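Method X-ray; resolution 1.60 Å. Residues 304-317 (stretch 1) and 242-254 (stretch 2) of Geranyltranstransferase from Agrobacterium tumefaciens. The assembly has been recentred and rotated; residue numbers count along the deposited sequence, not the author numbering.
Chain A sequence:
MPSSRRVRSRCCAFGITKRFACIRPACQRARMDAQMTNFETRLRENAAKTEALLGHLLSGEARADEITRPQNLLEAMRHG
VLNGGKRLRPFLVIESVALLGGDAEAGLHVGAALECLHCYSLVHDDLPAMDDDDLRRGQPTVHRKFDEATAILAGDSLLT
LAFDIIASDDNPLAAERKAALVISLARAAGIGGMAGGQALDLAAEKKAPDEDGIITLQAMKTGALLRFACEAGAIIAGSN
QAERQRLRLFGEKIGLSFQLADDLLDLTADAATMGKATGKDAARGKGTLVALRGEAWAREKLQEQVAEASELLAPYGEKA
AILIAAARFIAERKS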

# COMPACT_ATOMS: atom_id res chain seq x y z
N GLU A 304 -12.45 -6.87 -32.75
CA GLU A 304 -11.67 -5.70 -33.13
C GLU A 304 -10.48 -5.49 -32.20
O GLU A 304 -9.37 -5.24 -32.66
CB GLU A 304 -12.53 -4.43 -33.11
CG GLU A 304 -13.54 -4.31 -34.24
CD GLU A 304 -14.51 -3.14 -34.04
OE1 GLU A 304 -14.18 -2.19 -33.29
OE2 GLU A 304 -15.60 -3.17 -34.66
N GLN A 305 -10.74 -5.59 -30.90
CA GLN A 305 -9.69 -5.38 -29.89
C GLN A 305 -8.57 -6.42 -29.96
O GLN A 305 -7.41 -6.08 -29.74
CB GLN A 305 -10.30 -5.33 -28.49
CG GLN A 305 -11.00 -4.02 -28.23
CD GLN A 305 -11.99 -4.08 -27.11
OE1 GLN A 305 -12.14 -5.11 -26.44
NE2 GLN A 305 -12.68 -2.97 -26.88
N VAL A 306 -8.91 -7.67 -30.28
CA VAL A 306 -7.89 -8.69 -30.46
C VAL A 306 -7.04 -8.36 -31.68
O VAL A 306 -5.82 -8.52 -31.66
CB VAL A 306 -8.48 -10.12 -30.63
CG1 VAL A 306 -7.40 -11.09 -31.04
CG2 VAL A 306 -9.14 -10.57 -29.35
N ALA A 307 -7.69 -7.93 -32.76
CA ALA A 307 -6.98 -7.53 -33.96
C ALA A 307 -6.04 -6.34 -33.69
O ALA A 307 -4.89 -6.34 -34.12
CB ALA A 307 -7.98 -7.17 -35.06
N GLU A 308 -6.54 -5.34 -32.97
CA GLU A 308 -5.75 -4.17 -32.61
C GLU A 308 -4.57 -4.54 -31.72
O GLU A 308 -3.46 -4.04 -31.90
CB GLU A 308 -6.61 -3.13 -31.90
CG GLU A 308 -7.61 -2.48 -32.83
CD GLU A 308 -8.62 -1.64 -32.11
OE1 GLU A 308 -8.62 -1.63 -30.86
OE2 GLU A 308 -9.42 -0.96 -32.79
N ALA A 309 -4.83 -5.41 -30.75
CA ALA A 309 -3.79 -5.91 -29.84
C ALA A 309 -2.68 -6.60 -30.62
O ALA A 309 -1.48 -6.35 -30.40
CB ALA A 309 -4.41 -6.88 -28.80
N SER A 310 -3.07 -7.46 -31.54
CA SER A 310 -2.12 -8.18 -32.39
C SER A 310 -1.29 -7.26 -33.28
O SER A 310 -0.08 -7.47 -33.46
CB SER A 310 -2.87 -9.19 -33.24
OG SER A 310 -3.59 -10.07 -32.40
N GLU A 311 -1.93 -6.23 -33.83
CA GLU A 311 -1.23 -5.29 -34.68
C GLU A 311 -0.17 -4.51 -33.89
O GLU A 311 0.90 -4.19 -34.42
CB GLU A 311 -2.23 -4.35 -35.36
CG GLU A 311 -1.70 -3.63 -36.56
CD GLU A 311 -2.80 -2.91 -37.38
OE1 GLU A 311 -2.46 -2.00 -38.17
OE2 GLU A 311 -4.01 -3.24 -37.22
N LEU A 312 -0.46 -4.21 -32.62
CA LEU A 312 0.49 -3.47 -31.79
C LEU A 312 1.79 -4.21 -31.62
O LEU A 312 2.83 -3.60 -31.52
CB LEU A 312 -0.09 -3.15 -30.41
CG LEU A 312 -1.11 -2.02 -30.37
CD1 LEU A 312 -1.94 -2.04 -29.07
CD2 LEU A 312 -0.39 -0.67 -30.54
N LEU A 313 1.72 -5.55 -31.58
CA LEU A 313 2.92 -6.33 -31.35
C LEU A 313 3.54 -6.92 -32.61
O LEU A 313 4.51 -7.67 -32.53
CB LEU A 313 2.61 -7.47 -30.37
CG LEU A 313 2.15 -7.01 -28.99
CD1 LEU A 313 2.16 -8.21 -28.00
CD2 LEU A 313 2.95 -5.82 -28.43
N ALA A 314 2.98 -6.55 -33.77
CA ALA A 314 3.48 -7.00 -35.06
C ALA A 314 4.99 -6.82 -35.20
O ALA A 314 5.65 -7.72 -35.73
CB ALA A 314 2.77 -6.26 -36.19
N PRO A 315 5.53 -5.68 -34.76
CA PRO A 315 6.97 -5.47 -35.01
C PRO A 315 7.91 -6.49 -34.36
O PRO A 315 9.06 -6.61 -34.79
CB PRO A 315 7.23 -4.07 -34.45
CG PRO A 315 5.91 -3.40 -34.47
CD PRO A 315 4.94 -4.49 -34.11
N TYR A 316 7.44 -7.21 -33.35
CA TYR A 316 8.25 -8.21 -32.66
C TYR A 316 8.21 -9.59 -33.30
O TYR A 316 8.91 -10.49 -32.84
CB TYR A 316 7.85 -8.31 -31.18
CG TYR A 316 7.98 -6.99 -30.49
CD1 TYR A 316 9.20 -6.56 -29.97
CD2 TYR A 316 6.88 -6.15 -30.37
CE1 TYR A 316 9.31 -5.31 -29.35
CE2 TYR A 316 6.98 -4.92 -29.76
CZ TYR A 316 8.20 -4.50 -29.26
OH TYR A 316 8.26 -3.27 -28.66
N GLY A 317 7.39 -9.77 -34.35
CA GLY A 317 7.32 -11.03 -35.07
C GLY A 317 6.91 -12.21 -34.21
O GLY A 317 6.05 -12.08 -33.34
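Stretch 2 242-254: AERQRLRLFGEKI

The most distinctive feature of this contact is a side chain that binds a backbone carbonyl: Arg246 of stretch 2 donates from NH1 to the backbone O of Leu312, at 2.8 Å. No backbone amide of stretch 1 bonds that carbonyl, Tyr316 N going to Leu313 O instead, and the long arginine side chain can carry its guanidinium to it, the oxygen lying at the group's edge, near its plane; Pro315 CG lies over one guanidinium face, 4.1 Å from Arg246 NH1.

Stretch 2 is helical throughout and lies nearly antiparallel to helix 304-312, with a crossing angle of -162° and axes 9.1 Å apart at closest approach. Lys253 sits beside Gln305, and Phe250 beside Ala309, where the two CA atoms are 5.4 Å apart and alanine offers only a methyl to the ring. Ala309 CB lies 3.8 Å from Phe250 CE1, while Leu313 CD1 packs over the ring face, 3.8 Å from the Phe250 centroid.

Two knobs interlock. Leu312 fits among Arg246, Leu249, Phe250 and Lys253, its CD1 4.0 Å from Leu249 CB. Lys253 settles among Gln305, Glu308, Ala309 and Leu312, its aliphatic chain packing while NZ makes a salt bridge to Glu308 OE1 (3.1 Å), a weak hydrogen bond.

Beyond the helix, in a 3-10 segment, Tyr316 OH donates to Glu243 OE2 at 2.6 Å, a short bond to a carboxylate.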

# COMPACT_ATOMS: atom_id res chain seq x y z
N ALA A 242 8.65 5.04 -26.61
CA ALA A 242 7.78 4.51 -27.65
C ALA A 242 7.33 3.10 -27.35
O ALA A 242 6.17 2.77 -27.51
CB ALA A 242 8.49 4.54 -29.00
N GLU A 243 8.28 2.28 -26.93
CA GLU A 243 8.03 0.87 -26.65
C GLU A 243 7.21 0.71 -25.36
O GLU A 243 6.31 -0.13 -25.28
CB GLU A 243 9.36 0.16 -26.52
CG GLU A 243 9.25 -1.29 -26.26
CD GLU A 243 10.53 -2.01 -26.62
OE1 GLU A 243 11.46 -2.00 -25.79
OE2 GLU A 243 10.60 -2.59 -27.74
N ARG A 244 7.53 1.52 -24.36
CA ARG A 244 6.71 1.55 -23.14
C ARG A 244 5.26 1.93 -23.48
O ARG A 244 4.33 1.28 -23.03
CB ARG A 244 7.31 2.51 -22.12
CG ARG A 244 6.51 2.62 -20.86
CD ARG A 244 7.25 3.35 -19.79
NE ARG A 244 6.35 3.68 -18.68
CZ ARG A 244 6.72 4.34 -17.59
NH1 ARG A 244 7.98 4.72 -17.41
NH2 ARG A 244 5.81 4.61 -16.66
N GLN A 245 5.06 2.96 -24.30
CA GLN A 245 3.71 3.32 -24.75
C GLN A 245 3.03 2.18 -25.49
O GLN A 245 1.84 1.96 -25.31
CB GLN A 245 3.68 4.59 -25.63
CG GLN A 245 3.82 5.86 -24.86
CD GLN A 245 2.86 5.93 -23.71
OE1 GLN A 245 1.66 5.79 -23.89
NE2 GLN A 245 3.39 6.07 -22.49
N ARG A 246 3.77 1.50 -26.37
CA ARG A 246 3.23 0.38 -27.14
C ARG A 246 2.69 -0.70 -26.19
O ARG A 246 1.56 -1.19 -26.36
CB ARG A 246 4.31 -0.20 -28.05
CG ARG A 246 3.85 -1.37 -28.92
CD ARG A 246 4.87 -1.73 -30.01
NE ARG A 246 5.09 -0.57 -30.89
CZ ARG A 246 4.33 -0.22 -31.94
NH1 ARG A 246 3.30 -0.97 -32.35
NH2 ARG A 246 4.62 0.88 -32.64
N LEU A 247 3.50 -1.07 -25.20
CA LEU A 247 3.06 -2.12 -24.26
C LEU A 247 1.91 -1.67 -23.37
O LEU A 247 1.00 -2.46 -23.10
CB LEU A 247 4.24 -2.69 -23.45
CG LEU A 247 4.92 -3.91 -24.08
CD1 LEU A 247 4.00 -5.13 -24.06
CD2 LEU A 247 5.39 -3.65 -25.51
N ARG A 248 1.92 -0.41 -22.95
CA ARG A 248 0.76 0.20 -22.28
C ARG A 248 -0.54 0.07 -23.12
O ARG A 248 -1.63 -0.42 -22.65
CB ARG A 248 1.07 1.66 -21.93
CG ARG A 248 0.01 2.36 -21.11
CD ARG A 248 0.33 3.85 -21.00
NE ARG A 248 -0.74 4.63 -20.38
CZ ARG A 248 -0.94 4.74 -19.07
NH1 ARG A 248 -0.14 4.12 -18.21
NH2 ARG A 248 -1.94 5.50 -18.61
N LEU A 249 -0.45 0.49 -24.36
CA LEU A 249 -1.61 0.40 -25.23
C LEU A 249 -2.07 -1.04 -25.38
O LEU A 249 -3.28 -1.32 -25.35
CB LEU A 249 -1.30 1.00 -26.60
CG LEU A 249 -1.18 2.48 -26.86
CD1 LEU A 249 -1.10 2.65 -28.37
CD2 LEU A 249 -2.36 3.26 -26.31
N PHE A 250 -1.13 -1.96 -25.54
CA PHE A 250 -1.46 -3.39 -25.62
C PHE A 250 -2.22 -3.80 -24.35
O PHE A 250 -3.24 -4.49 -24.41
CB PHE A 250 -0.19 -4.23 -25.80
CG PHE A 250 -0.47 -5.71 -25.85
CD1 PHE A 250 -0.89 -6.32 -27.03
CD2 PHE A 250 -0.32 -6.49 -24.72
CE1 PHE A 250 -1.15 -7.69 -27.06
CE2 PHE A 250 -0.59 -7.84 -24.75
CZ PHE A 250 -1.00 -8.44 -25.91
N GLY A 251 -1.72 -3.36 -23.20
CA GLY A 251 -2.35 -3.67 -21.92
C GLY A 251 -3.76 -3.11 -21.82
O GLY A 251 -4.66 -3.76 -21.30
N GLU A 252 -3.95 -1.90 -22.33
CA GLU A 252 -5.30 -1.32 -22.42
C GLU A 252 -6.24 -2.19 -23.27
O GLU A 252 -7.36 -2.46 -22.88
CB GLU A 252 -5.23 0.15 -22.90
CG GLU A 252 -4.55 1.05 -21.87
CD GLU A 252 -4.45 2.51 -22.26
OE1 GLU A 252 -4.58 2.82 -23.45
OE2 GLU A 252 -4.28 3.36 -21.34
N LYS A 253 -5.78 -2.69 -24.43
CA LYS A 253 -6.63 -3.57 -25.25
C LYS A 253 -6.94 -4.91 -24.55
O LYS A 253 -8.07 -5.41 -24.60
CB LYS A 253 -5.99 -3.82 -26.63
CG LYS A 253 -5.78 -2.55 -27.47
CD LYS A 253 -7.11 -1.90 -27.87
CE LYS A 253 -6.96 -0.49 -28.45
NZ LYS A 253 -8.26 0.26 -28.38
N ILE A 254 -5.96 -5.47 -23.85
CA ILE A 254 -6.19 -6.68 -23.04
C ILE A 254 -7.30 -6.43 -22.02
O ILE A 254 -8.21 -7.23 -21.88
CB ILE A 254 -4.91 -7.14 -22.28
CG1 ILE A 254 -3.86 -7.69 -23.23
CG2 ILE A 254 -5.26 -8.20 -21.20
CD1 ILE A 254 -4.17 -9.10 -23.77